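Local structure of 6-phosphogluconate dehydrogenase NAD-binding (Dyadobacter fermentans, 4GBJ) at residues 135-140 with 158-163. The protein probably acts as an NAD- or NADP-dependent oxidoreductase of the 6-phosphogluconate and 3-hydroxyisobutyrate dehydrogenase type. Numbering follows the deposited sequence.
Sequences GNICLS and KGVFDF
Ile137 bridges Gly159 and Phe161, and Leu139 bridges Phe161 and Phe163, in the staggered pattern of parallel strands: Ile137 N donates to Gly159 O, Phe161 N to Ile137 O, Leu139 N to Phe161 O and Phe163 N to Leu139 O, all at 2.8 Å. Ahead of them, Lys158 N donates to Gly135 O, which also takes a weak bond from Gly159 N at 3.5 Å. The Asn136 side chain adds a weak, bent bond, its OD1 accepting from Gly159 N at 3.1 Å. Gly159 suits this place because a beta-carbon there would collide with that oxygen as the amide is turned here. The same OD1 lies in plane at the edge of the Phe161 ring, 3.6 Å from CE2, with amide and ring planes 59° apart. An alanine in place of Asn136 would probably leave Gly159 N with only the long bond to Gly135 O and open a gap where the amide meets the Phe161 edge. Further along this face, the polarisable Cys138 SG makes an oblique sulfur-aromatic contact, 3.6 Å from Phe163 CE2. On the other face Val160 CG1, anti to the backbone N (chi1 -176°), packs against Leu139 CD1 at 3.6 Å and also touches Ile137 CG2. The strands and helix 143-153 form a beta-alpha-beta unit at one end of the Rossmann-type domain's sheet; that helix covers Ile137 and Leu139, while Cys138 and Phe163 meet helix 169-197, and Met208 of the second subunit packs on Cys138 and Phe161.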
loop_
_atom_site.group_PDB
_atom_site.type_symbol
_atom_site.label_atom_id
_atom_site.label_comp_id
_atom_site.label_asym_id
_atom_site.label_seq_id
_atom_site.Cartn_x
_atom_site.Cartn_y
_atom_site.Cartn_z
ATOM N N GLY B 135 -0.458 -0.836 -18.935
ATOM C CA GLY B 135 -0.653 -2.036 -18.137
ATOM C C GLY B 135 0.502 -3.016 -18.213
ATOM O O GLY B 135 1.509 -2.781 -18.875
ATOM N N ASN B 136 0.375 -4.114 -17.496
ATOM C CA ASN B 136 1.425 -5.119 -17.431
ATOM C C ASN B 136 0.851 -6.512 -17.531
ATOM O O ASN B 136 -0.278 -6.751 -17.121
ATOM C CB ASN B 136 2.197 -4.966 -16.127
ATOM C CG ASN B 136 2.959 -3.658 -16.047
ATOM O OD1 ASN B 136 3.989 -3.499 -16.674
ATOM N ND2 ASN B 136 2.433 -2.665 -15.362
ATOM N N ILE B 137 1.657 -7.452 -17.979
ATOM C CA ILE B 137 1.234 -8.856 -18.021
ATOM C C ILE B 137 2.314 -9.756 -17.399
ATOM O O ILE B 137 3.509 -9.475 -17.508
ATOM C CB ILE B 137 0.893 -9.246 -19.489
ATOM C CG1 ILE B 137 -0.115 -10.403 -19.553
ATOM C CG2 ILE B 137 2.144 -9.532 -20.328
ATOM C CD1 ILE B 137 -0.624 -10.648 -20.973
ATOM N N CYS B 138 1.876 -10.867 -16.789
ATOM C CA CYS B 138 2.750 -11.919 -16.261
ATOM C C CYS B 138 2.524 -13.133 -17.099
ATOM O O CYS B 138 1.375 -13.460 -17.379
ATOM C CB CYS B 138 2.481 -12.204 -14.782
ATOM S SG CYS B 138 3.040 -10.882 -13.689
ATOM N N LEU B 139 3.592 -13.824 -17.472
ATOM C CA LEU B 139 3.488 -15.022 -18.302
ATOM C C LEU B 139 4.121 -16.154 -17.611
ATOM O O LEU B 139 5.185 -15.983 -17.043
ATOM C CB LEU B 139 4.173 -14.856 -19.655
ATOM C CG LEU B 139 3.810 -13.670 -20.506
ATOM C CD1 LEU B 139 4.702 -13.651 -21.717
ATOM C CD2 LEU B 139 2.308 -13.686 -20.892
ATOM N N SER B 140 3.519 -17.326 -17.705
ATOM C CA SER B 140 4.124 -18.553 -17.196
ATOM C C SER B 140 3.593 -19.740 -18.023
ATOM O O SER B 140 2.467 -19.712 -18.558
ATOM C CB SER B 140 3.876 -18.709 -15.704
ATOM O OG SER B 140 2.556 -19.117 -15.391
ATOM N N LYS B 158 2.828 -2.416 -21.367
ATOM C CA LYS B 158 4.152 -1.840 -21.216
ATOM C C LYS B 158 5.069 -2.993 -20.790
ATOM O O LYS B 158 5.903 -3.428 -21.564
ATOM C CB LYS B 158 4.114 -0.687 -20.187
ATOM C CG LYS B 158 5.460 -0.126 -19.789
ATOM C CD LYS B 158 5.293 1.054 -18.815
ATOM C CE LYS B 158 6.553 1.355 -18.046
ATOM N NZ LYS B 158 7.634 1.872 -18.931
ATOM N N GLY B 159 4.824 -3.556 -19.617
ATOM C CA GLY B 159 5.669 -4.620 -19.085
ATOM C C GLY B 159 5.175 -6.030 -19.290
ATOM O O GLY B 159 3.989 -6.321 -19.134
ATOM N N VAL B 160 6.137 -6.921 -19.564
ATOM C CA VAL B 160 5.955 -8.347 -19.718
ATOM C C VAL B 160 6.883 -9.004 -18.718
ATOM O O VAL B 160 8.090 -8.855 -18.841
ATOM C CB VAL B 160 6.216 -8.834 -21.164
ATOM C CG1 VAL B 160 5.915 -10.328 -21.289
ATOM C CG2 VAL B 160 5.373 -8.051 -22.158
ATOM N N PHE B 161 6.331 -9.704 -17.717
ATOM C CA PHE B 161 7.137 -10.366 -16.693
ATOM C C PHE B 161 7.026 -11.871 -16.880
ATOM O O PHE B 161 5.933 -12.393 -17.064
ATOM C CB PHE B 161 6.707 -9.932 -15.288
ATOM C CG PHE B 161 6.881 -8.450 -15.081
ATOM C CD1 PHE B 161 8.029 -7.941 -14.478
ATOM C CD2 PHE B 161 5.919 -7.553 -15.532
ATOM C CE1 PHE B 161 8.216 -6.565 -14.349
ATOM C CE2 PHE B 161 6.080 -6.175 -15.346
ATOM C CZ PHE B 161 7.225 -5.687 -14.761
ATOM N N ASP B 162 8.142 -12.564 -16.871
ATOM C CA ASP B 162 8.185 -13.997 -17.065
ATOM C C ASP B 162 8.359 -14.716 -15.737
ATOM O O ASP B 162 9.313 -14.450 -15.034
ATOM C CB ASP B 162 9.319 -14.343 -18.019
ATOM C CG ASP B 162 9.227 -15.749 -18.600
ATOM O OD1 ASP B 162 9.485 -15.916 -19.822
ATOM O OD2 ASP B 162 8.969 -16.684 -17.838
ATOM N N PHE B 163 7.441 -15.617 -15.394
ATOM C CA PHE B 163 7.497 -16.362 -14.125
ATOM C C PHE B 163 7.789 -17.891 -14.337
ATOM O O PHE B 163 7.489 -18.701 -13.451
ATOM C CB PHE B 163 6.193 -16.101 -13.322
ATOM C CG PHE B 163 6.289 -14.773 -12.610
ATOM C CD1 PHE B 163 6.870 -14.681 -11.357
ATOM C CD2 PHE B 163 5.940 -13.598 -13.252
ATOM C CE1 PHE B 163 7.124 -13.441 -10.775
ATOM C CE2 PHE B 163 6.115 -12.365 -12.626
ATOM C CZ PHE B 163 6.757 -12.293 -11.414
#